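Long-range contacts in SusD/RagB family nutrient-binding outer membrane lipoprotein (Bacteroides vulgatus, PDB 4F7A), which probably binds mucin O-glycan sugars at the bacterial outer membrane, as a SusD-like lipoprotein with a TPR-like helical fold: residues G59-F64 and A430-G435; L203-A208 and K225-S230; M263-A268 and K449-Q454. One frame throughout, in Å; residues are numbered along the deposited sequence.

Overall arrangement
From the N terminus, the chain first lays down residues 59-64, whose partner in contact 1, residues 430-435, lies more than 360 residues further on at the end of helix 416-431 and the turn after it. Within that long loop, contact 2 closes a short one, joining the consecutive helices 193-210 and 216-228. Contact 3 opens at 263-268, inside contact 1's loop, and closes beyond it at 449-454, so these cross; it joins the start of helix 265-273 to the loop after helix 435-445. They touch: strands 61-62 and 262-263 pair antiparallel, and Ile267 packs on Trp432. Contact 2 lies on the other side of the chain's centre from contact 3, their centres about 32 Å apart.

Contact 1. Residues G59-F64 and A430-G435; sequences GYFHDF and ACWPEG
The ring of Tyr60 has Trp432 over one face, with CD1 of the indole 3.7 Å above the ring plane and over its centre, while Glu434 O lies at the edge. This is a T-shaped pair, the indole edge toward the phenol face and the planes at 64°. Pro433 CB covers the centre of one indole face, and its carbonyl O lies at the edge of the Phe61 ring, near the ring plane, 3.7 Å from Phe61 CE2. Phe61 meets the pyrrole side of Trp432 obliquely, with Phe61 CZ 3.5 Å from Trp432 NE1, and Phe61 CE2 lies 3.8 Å from Pro433 CB. The peptide bond before Pro433 is cis, consistent with the proline lying against the indole, and the anti position of Trp432 CG to the backbone N (chi1 -174°) carries the indole across to both rings. The polar ends are served from outside: Tyr60 OH bonds to Trp428 O, and Trp432 NE1 to Tyr283 OH. Between the segments the buried aromatic cluster therefore coheres by ring and apolar packing, fastening Tyr60 and the start of strand 61-62 to the turn between helices 416-431 and 435-445.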
loop_
_atom_site.group_PDB
_atom_site.type_symbol
_atom_site.label_atom_id
_atom_site.label_comp_id
_atom_site.label_asym_id
_atom_site.label_seq_id
_atom_site.Cartn_x
_atom_site.Cartn_y
_atom_site.Cartn_z
ATOM N N GLY A 59 7.525 -1.698 7.963
ATOM C CA GLY A 59 8.674 -2.535 8.262
ATOM C C GLY A 59 9.614 -2.792 7.100
ATOM O O GLY A 59 10.662 -3.418 7.297
ATOM N N TYR A 60 9.284 -2.290 5.905
ATOM C CA TYR A 60 10.096 -2.552 4.718
ATOM C C TYR A 60 11.428 -1.801 4.721
ATOM O O TYR A 60 12.473 -2.374 4.391
ATOM C CB TYR A 60 9.398 -2.121 3.422
ATOM C CG TYR A 60 8.240 -2.947 2.942
ATOM C CD1 TYR A 60 8.005 -4.253 3.396
ATOM C CD2 TYR A 60 7.387 -2.429 1.985
ATOM C CE1 TYR A 60 6.921 -4.998 2.897
ATOM C CE2 TYR A 60 6.310 -3.153 1.503
ATOM C CZ TYR A 60 6.079 -4.435 1.961
ATOM O OH TYR A 60 5.021 -5.118 1.410
ATOM N N PHE A 61 11.364 -0.504 5.007
ATOM C CA PHE A 61 12.491 0.412 4.754
ATOM C C PHE A 61 12.818 1.298 5.939
ATOM O O PHE A 61 11.995 1.520 6.835
ATOM C CB PHE A 61 12.231 1.303 3.526
ATOM C CG PHE A 61 12.101 0.545 2.237
ATOM C CD1 PHE A 61 13.203 -0.092 1.679
ATOM C CD2 PHE A 61 10.883 0.486 1.564
ATOM C CE1 PHE A 61 13.089 -0.802 0.492
ATOM C CE2 PHE A 61 10.769 -0.229 0.353
ATOM C CZ PHE A 61 11.883 -0.880 -0.160
ATOM N N HIS A 62 14.047 1.807 5.946
ATOM C CA HIS A 62 14.462 2.793 6.949
ATOM C C HIS A 62 15.575 3.642 6.373
ATOM O O HIS A 62 16.348 3.186 5.534
ATOM C CB HIS A 62 14.907 2.107 8.247
ATOM C CG HIS A 62 14.755 2.960 9.467
ATOM N ND1 HIS A 62 15.555 4.055 9.708
ATOM C CD2 HIS A 62 13.894 2.885 10.512
ATOM C CE1 HIS A 62 15.200 4.617 10.854
ATOM N NE2 HIS A 62 14.189 3.927 11.360
ATOM N N ASP A 63 15.598 4.909 6.763
ATOM C CA ASP A 63 16.668 5.810 6.407
ATOM C C ASP A 63 17.896 5.503 7.266
ATOM O O ASP A 63 17.791 4.764 8.240
ATOM C CB ASP A 63 16.170 7.256 6.572
ATOM C CG ASP A 63 16.838 8.223 5.600
ATOM O OD1 ASP A 63 18.077 8.270 5.605
ATOM O OD2 ASP A 63 16.131 8.921 4.836
ATOM N N PHE A 64 19.063 6.027 6.896
ATOM C CA PHE A 64 20.265 5.888 7.729
ATOM C C PHE A 64 20.568 7.162 8.521
ATOM O O PHE A 64 21.417 7.146 9.428
ATOM C CB PHE A 64 21.499 5.532 6.877
ATOM C CG PHE A 64 22.071 6.704 6.121
ATOM C CD1 PHE A 64 21.430 7.219 5.015
ATOM C CD2 PHE A 64 23.252 7.307 6.540
ATOM C CE1 PHE A 64 21.952 8.324 4.330
ATOM C CE2 PHE A 64 23.782 8.407 5.854
ATOM C CZ PHE A 64 23.121 8.914 4.754
ATOM N N ALA A 430 4.937 -10.197 -0.591
ATOM C CA ALA A 430 4.544 -10.101 -1.990
ATOM C C ALA A 430 4.152 -8.702 -2.438
ATOM O O ALA A 430 4.240 -8.408 -3.626
ATOM C CB ALA A 430 3.379 -11.083 -2.280
ATOM N N CYS A 431 3.739 -7.832 -1.502
ATOM C CA CYS A 431 3.365 -6.446 -1.853
ATOM C C CYS A 431 4.562 -5.505 -1.975
ATOM O O CYS A 431 4.395 -4.356 -2.381
ATOM C CB CYS A 431 2.379 -5.887 -0.810
ATOM S SG CYS A 431 0.698 -6.541 -1.020
ATOM N N TRP A 432 5.749 -5.990 -1.595
ATOM C CA TRP A 432 6.982 -5.208 -1.606
ATOM C C TRP A 432 7.241 -4.684 -3.023
ATOM O O TRP A 432 7.052 -5.430 -3.994
ATOM C CB TRP A 432 8.144 -6.107 -1.151
ATOM C CG TRP A 432 9.464 -5.413 -0.971
ATOM C CD1 TRP A 432 9.964 -4.903 0.192
ATOM C CD2 TRP A 432 10.426 -5.111 -1.982
ATOM N NE1 TRP A 432 11.170 -4.318 -0.031
ATOM C CE2 TRP A 432 11.487 -4.446 -1.359
ATOM C CE3 TRP A 432 10.514 -5.377 -3.361
ATOM C CZ2 TRP A 432 12.627 -4.031 -2.058
ATOM C CZ3 TRP A 432 11.629 -4.950 -4.037
ATOM C CH2 TRP A 432 12.670 -4.289 -3.388
ATOM N N PRO A 433 7.691 -3.415 -3.156
ATOM C CA PRO A 433 8.101 -2.444 -2.125
ATOM C C PRO A 433 7.033 -1.438 -1.685
ATOM O O PRO A 433 7.366 -0.407 -1.065
ATOM C CB PRO A 433 9.218 -1.703 -2.822
ATOM C CG PRO A 433 8.701 -1.627 -4.276
ATOM C CD PRO A 433 7.978 -2.912 -4.509
ATOM N N GLU A 434 5.775 -1.746 -1.964
ATOM C CA GLU A 434 4.693 -0.761 -1.826
ATOM C C GLU A 434 4.205 -0.720 -0.385
ATOM O O GLU A 434 3.352 -1.513 0.023
ATOM C CB GLU A 434 3.540 -1.072 -2.796
ATOM C CG GLU A 434 2.716 0.172 -3.187
ATOM C CD GLU A 434 1.973 0.732 -1.999
ATOM O OE1 GLU A 434 0.983 0.078 -1.611
ATOM O OE2 GLU A 434 2.381 1.803 -1.452
ATOM N N GLY A 435 4.719 0.251 0.357
ATOM C CA GLY A 435 4.536 0.318 1.798
ATOM C C GLY A 435 3.133 0.653 2.275
ATOM O O GLY A 435 2.768 0.299 3.399
#

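Contact 2. Residues L203-A208 and K225-S230; sequences LRLRLA and KALENS
Arg204, Leu205 and Ala226 carry most of this contact between consecutive helices, 193-210 and 216-228, which pack side against side within the TPR-like helical array. Ala226 is the point of closest backbone approach: its CA is 5.5 Å from that of Leu205, and its methyl group lies against the first helix, with Ala226 CB 3.7 Å from Leu205 N and 3.8 Å from Leu205 CB. A side chain this small lets the helices come close.

On one flank of Ala226, Arg204 reaches over the second helix. Its CG is anti to the backbone N (chi1 -176°), and CD passes 3.7 Å from Ala226 N; the bend at chi3 (-59°) turns the guanidinium alongside the Lys225 side chain, whose CE lies over one of its faces. The two cationic ends come near each other, Arg204 NH1 and Lys225 NZ being 3.7 Å apart. The closeness of the two cations is probably offset by two carboxylates that both of them share. Glu222 forms salt bridges to Arg204 NH1 and Lys225 NZ, and Asp163 of helix 151-174 to Arg204 NH2 and Lys225 NZ; Arg204 NH1 also bonds to Phe159 O. The shared network ties a third helix to the pair. A leucine in place of Arg204 would probably leave Asp163 and Glu222 with less positive charge to balance them and Phe159 O without this donor.

On the other flank the contact turns apolar. Leu205 and Leu227 extend obliquely to one another, and helix 334-346 adds Arg341 beside both. The leucines meet tip to tip through paired methyls, Leu205 CD1 lying 4.0 Å from Leu227 CD1 and Leu205 CD2 4.1 Å from Leu227 CD2.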
loop_
_atom_site.group_PDB
_atom_site.type_symbol
_atom_site.label_atom_id
_atom_site.label_comp_id
_atom_site.label_asym_id
_atom_site.label_seq_id
_atom_site.Cartn_x
_atom_site.Cartn_y
_atom_site.Cartn_z
ATOM N N LEU A 203 -9.263 -4.620 -7.092
ATOM C CA LEU A 203 -9.293 -3.532 -6.111
ATOM C C LEU A 203 -10.514 -3.681 -5.179
ATOM O O LEU A 203 -10.402 -3.528 -3.944
ATOM C CB LEU A 203 -9.260 -2.180 -6.845
ATOM C CG LEU A 203 -9.294 -0.916 -5.986
ATOM C CD1 LEU A 203 -8.182 -0.867 -4.912
ATOM C CD2 LEU A 203 -9.257 0.324 -6.912
ATOM N N ARG A 204 -11.672 -4.025 -5.748
ATOM C CA ARG A 204 -12.869 -4.237 -4.915
ATOM C C ARG A 204 -12.624 -5.343 -3.904
ATOM O O ARG A 204 -13.019 -5.215 -2.742
ATOM C CB ARG A 204 -14.089 -4.582 -5.752
ATOM C CG ARG A 204 -15.368 -4.706 -4.936
ATOM C CD ARG A 204 -16.492 -5.385 -5.714
ATOM N NE ARG A 204 -16.852 -4.689 -6.942
ATOM C CZ ARG A 204 -17.518 -3.535 -7.049
ATOM N NH1 ARG A 204 -17.932 -2.854 -5.978
ATOM N NH2 ARG A 204 -17.761 -3.039 -8.278
ATOM N N LEU A 205 -11.957 -6.423 -4.326
ATOM C CA LEU A 205 -11.670 -7.506 -3.398
ATOM C C LEU A 205 -10.761 -7.036 -2.265
ATOM O O LEU A 205 -10.950 -7.420 -1.108
ATOM C CB LEU A 205 -11.043 -8.694 -4.101
ATOM C CG LEU A 205 -10.762 -9.926 -3.242
ATOM C CD1 LEU A 205 -12.029 -10.472 -2.591
ATOM C CD2 LEU A 205 -10.117 -10.986 -4.143
ATOM N N ARG A 206 -9.747 -6.236 -2.602
ATOM C CA ARG A 206 -8.876 -5.668 -1.585
ATOM C C ARG A 206 -9.690 -4.899 -0.548
ATOM O O ARG A 206 -9.519 -5.079 0.663
ATOM C CB ARG A 206 -7.846 -4.721 -2.193
ATOM C CG ARG A 206 -7.055 -3.935 -1.147
ATOM C CD ARG A 206 -6.208 -2.859 -1.772
ATOM N NE ARG A 206 -4.989 -3.351 -2.398
ATOM C CZ ARG A 206 -4.219 -2.592 -3.170
ATOM N NH1 ARG A 206 -4.560 -1.337 -3.400
ATOM N NH2 ARG A 206 -3.108 -3.075 -3.708
ATOM N N LEU A 207 -10.559 -4.015 -1.031
ATOM C CA LEU A 207 -11.354 -3.167 -0.142
ATOM C C LEU A 207 -12.332 -3.991 0.699
ATOM O O LEU A 207 -12.577 -3.676 1.863
ATOM C CB LEU A 207 -12.093 -2.117 -0.940
ATOM C CG LEU A 207 -11.192 -1.158 -1.716
ATOM C CD1 LEU A 207 -12.023 -0.114 -2.431
ATOM C CD2 LEU A 207 -10.154 -0.497 -0.840
ATOM N N ALA A 208 -12.868 -5.047 0.090
ATOM C CA ALA A 208 -13.741 -6.002 0.757
ATOM C C ALA A 208 -13.046 -6.690 1.921
ATOM O O ALA A 208 -13.614 -6.776 3.011
ATOM C CB ALA A 208 -14.263 -7.035 -0.256
ATOM N N LYS A 225 -19.270 -9.858 -5.399
ATOM C CA LYS A 225 -19.226 -9.087 -6.629
ATOM C C LYS A 225 -17.864 -9.147 -7.324
ATOM O O LYS A 225 -17.813 -9.355 -8.552
ATOM C CB LYS A 225 -19.633 -7.631 -6.372
ATOM C CG LYS A 225 -21.129 -7.461 -6.064
ATOM C CD LYS A 225 -21.614 -5.989 -6.176
ATOM C CE LYS A 225 -20.857 -5.061 -5.300
ATOM N NZ LYS A 225 -21.434 -3.669 -5.194
ATOM N N ALA A 226 -16.794 -8.966 -6.550
ATOM C CA ALA A 226 -15.434 -9.015 -7.058
ATOM C C ALA A 226 -15.100 -10.335 -7.742
ATOM O O ALA A 226 -14.569 -10.346 -8.848
ATOM C CB ALA A 226 -14.427 -8.739 -5.933
ATOM N N LEU A 227 -15.463 -11.436 -7.099
ATOM C CA LEU A 227 -15.054 -12.755 -7.558
ATOM C C LEU A 227 -16.069 -13.452 -8.477
ATOM O O LEU A 227 -15.751 -14.490 -9.040
ATOM C CB LEU A 227 -14.668 -13.622 -6.364
ATOM C CG LEU A 227 -13.360 -13.194 -5.692
ATOM C CD1 LEU A 227 -13.194 -13.855 -4.300
ATOM C CD2 LEU A 227 -12.169 -13.527 -6.642
ATOM N N GLU A 228 -17.266 -12.881 -8.659
ATOM C CA GLU A 228 -18.213 -13.416 -9.637
ATOM C C GLU A 228 -18.286 -12.585 -10.908
ATOM O O GLU A 228 -18.854 -13.018 -11.885
ATOM C CB GLU A 228 -19.606 -13.542 -9.028
ATOM C CG GLU A 228 -19.659 -14.603 -7.952
ATOM C CD GLU A 228 -21.063 -14.943 -7.519
ATOM O OE1 GLU A 228 -21.923 -14.020 -7.464
ATOM O OE2 GLU A 228 -21.283 -16.138 -7.222
ATOM N N ASN A 229 -17.733 -11.384 -10.900
ATOM C CA ASN A 229 -17.779 -10.579 -12.107
ATOM C C ASN A 229 -17.082 -11.346 -13.231
ATOM O O ASN A 229 -15.973 -11.873 -13.049
ATOM C CB ASN A 229 -17.175 -9.204 -11.845
ATOM C CG ASN A 229 -17.245 -8.279 -13.074
ATOM O OD1 ASN A 229 -16.537 -8.492 -14.031
ATOM N ND2 ASN A 229 -18.095 -7.260 -13.023
ATOM N N SER A 230 -17.736 -11.426 -14.384
ATOM C CA SER A 230 -17.268 -12.286 -15.470
ATOM C C SER A 230 -15.914 -11.857 -16.063
ATOM O O SER A 230 -15.277 -12.654 -16.725
ATOM C CB SER A 230 -18.329 -12.345 -16.577
ATOM O OG SER A 230 -18.485 -11.056 -17.134
#

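Contact 3. Residues M263-A268 and K449-Q454; sequences MGATIA and KLFKVQ
The first turn of helix 265-273 packs against an extended loop, Thr266 and Ala265 meeting Leu450 and Phe451. Gly264 is the N-cap of this helix, and its carbonyl O receives the backbone N of Ala268. The loop belongs to no regular strand: from Leu450 to Val453 its backbone angles are those of a polyproline-II-like run, which follows helix 435-445.

Thr266 is the centre of the contact. Its OG1 accepts a hydrogen bond from Phe451 N, 3.1 Å away and fairly straight at 158°, and it is also bonded to a water at 2.9 Å. That water donates to Phe451 O, so a single threonine hydroxyl reaches both the N-H and the carbonyl of one loop residue, one directly and the other through the water.

The torsion of Thr266 divides its two branches between polar and apolar work. With OG1 anti to the carbonyl carbon (chi1 -52°), the hydroxyl faces the loop backbone, while CG2 lies 3.8 Å from Leu450 CD2; the two side chains cross at about a right angle. Trp428 of helix 416-431 touches both, joining them to a third part of the fold.

Phe451 slides past Thr266 in the opposite direction and brings its ring edge to the start of the helix. Thr266 N lies in the ring plane at that edge, and Met400, from another loop, also touches the Phe451 side chain. Ala265 CB packs 3.9 Å from Phe451 CD2, off the ring plane, whereas Ala265 O, near the plane at the edge, is 3.6 Å from Phe451 CE2.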
loop_
_atom_site.group_PDB
_atom_site.type_symbol
_atom_site.label_atom_id
_atom_site.label_comp_id
_atom_site.label_asym_id
_atom_site.label_seq_id
_atom_site.Cartn_x
_atom_site.Cartn_y
_atom_site.Cartn_z
HETATM N N MSE A 263 17.104 -1.694 4.245
HETATM C CA MSE A 263 16.281 -2.800 4.698
HETATM C C MSE A 263 15.810 -2.611 6.145
HETATM O O MSE A 263 16.585 -2.202 6.995
HETATM C CB MSE A 263 17.133 -4.071 4.630
HETATM C CG MSE A 263 16.358 -5.359 4.751
HETATM SE SE MSE A 263 17.569 -6.848 4.669
HETATM C CE MSE A 263 16.333 -8.201 4.036
ATOM N N GLY A 264 14.541 -2.911 6.428
ATOM C CA GLY A 264 14.047 -2.850 7.810
ATOM C C GLY A 264 14.315 -4.142 8.572
ATOM O O GLY A 264 14.422 -5.224 7.978
ATOM N N ALA A 265 14.456 -4.041 9.891
ATOM C CA ALA A 265 14.705 -5.220 10.744
ATOM C C ALA A 265 13.681 -6.361 10.613
ATOM O O ALA A 265 14.062 -7.536 10.648
ATOM C CB ALA A 265 14.831 -4.801 12.238
ATOM N N THR A 266 12.402 -6.053 10.451
ATOM C CA THR A 266 11.394 -7.110 10.377
ATOM C C THR A 266 11.512 -7.895 9.090
ATOM O O THR A 266 11.448 -9.093 9.129
ATOM C CB THR A 266 9.919 -6.618 10.558
ATOM O OG1 THR A 266 9.800 -5.837 11.768
ATOM C CG2 THR A 266 8.982 -7.808 10.667
ATOM N N ILE A 267 11.710 -7.220 7.960
ATOM C CA ILE A 267 11.844 -7.922 6.688
ATOM C C ILE A 267 13.169 -8.710 6.651
ATOM O O ILE A 267 13.200 -9.812 6.099
ATOM C CB ILE A 267 11.583 -6.991 5.472
ATOM C CG1 ILE A 267 11.312 -7.838 4.210
ATOM C CG2 ILE A 267 12.734 -5.984 5.228
ATOM C CD1 ILE A 267 10.620 -7.042 3.058
ATOM N N ALA A 268 14.225 -8.237 7.328
ATOM C CA ALA A 268 15.462 -9.044 7.465
ATOM C C ALA A 268 15.199 -10.310 8.303
ATOM O O ALA A 268 15.613 -11.389 7.930
ATOM C CB ALA A 268 16.585 -8.244 8.079
ATOM N N LYS A 449 3.869 -9.639 12.354
ATOM C CA LYS A 449 4.203 -9.141 13.705
ATOM C C LYS A 449 5.507 -8.354 13.678
ATOM O O LYS A 449 6.597 -8.866 13.999
ATOM C CB LYS A 449 4.279 -10.325 14.667
ATOM C CG LYS A 449 2.978 -11.039 14.826
ATOM C CD LYS A 449 3.091 -12.079 15.981
ATOM C CE LYS A 449 1.884 -12.971 16.061
ATOM N NZ LYS A 449 2.099 -13.951 17.138
ATOM N N LEU A 450 5.381 -7.099 13.267
ATOM C CA LEU A 450 6.486 -6.169 13.214
ATOM C C LEU A 450 7.137 -5.967 14.588
ATOM O O LEU A 450 6.442 -5.884 15.615
ATOM C CB LEU A 450 5.993 -4.796 12.705
ATOM C CG LEU A 450 5.354 -4.671 11.305
ATOM C CD1 LEU A 450 5.003 -3.195 11.009
ATOM C CD2 LEU A 450 6.236 -5.234 10.205
ATOM N N PHE A 451 8.465 -5.870 14.592
ATOM C CA PHE A 451 9.183 -5.439 15.772
ATOM C C PHE A 451 8.643 -4.090 16.224
ATOM O O PHE A 451 8.422 -3.195 15.399
ATOM C CB PHE A 451 10.683 -5.277 15.486
ATOM C CG PHE A 451 11.416 -6.573 15.301
ATOM C CD1 PHE A 451 11.510 -7.483 16.343
ATOM C CD2 PHE A 451 12.064 -6.845 14.110
ATOM C CE1 PHE A 451 12.191 -8.651 16.199
ATOM C CE2 PHE A 451 12.750 -8.026 13.937
ATOM C CZ PHE A 451 12.830 -8.940 14.986
ATOM N N LYS A 452 8.478 -3.938 17.537
ATOM C CA LYS A 452 8.042 -2.664 18.144
ATOM C C LYS A 452 9.163 -1.638 18.246
ATOM O O LYS A 452 10.323 -1.997 18.332
ATOM C CB LYS A 452 7.518 -2.884 19.560
ATOM C CG LYS A 452 6.609 -4.108 19.778
ATOM C CD LYS A 452 5.358 -4.131 18.932
ATOM C CE LYS A 452 4.416 -5.268 19.375
ATOM N NZ LYS A 452 3.145 -5.318 18.614
ATOM N N VAL A 453 8.802 -0.353 18.277
ATOM C CA VAL A 453 9.788 0.699 18.404
ATOM C C VAL A 453 10.585 0.521 19.691
ATOM O O VAL A 453 10.047 0.112 20.703
ATOM C CB VAL A 453 9.174 2.143 18.319
ATOM C CG1 VAL A 453 8.490 2.342 16.968
ATOM C CG2 VAL A 453 8.234 2.441 19.512
ATOM N N GLN A 454 11.883 0.791 19.643
ATOM C CA GLN A 454 12.723 0.617 20.836
ATOM C C GLN A 454 12.520 1.771 21.803
ATOM O O GLN A 454 12.547 1.576 23.026
ATOM C CB GLN A 454 14.190 0.503 20.426
ATOM C CG GLN A 454 14.416 -0.615 19.408
ATOM C CD GLN A 454 15.783 -1.232 19.508
ATOM O OE1 GLN A 454 16.694 -0.657 20.114
ATOM N NE2 GLN A 454 15.942 -2.406 18.908
HETATM O O HOH W 1 9.526 -3.073 12.732
#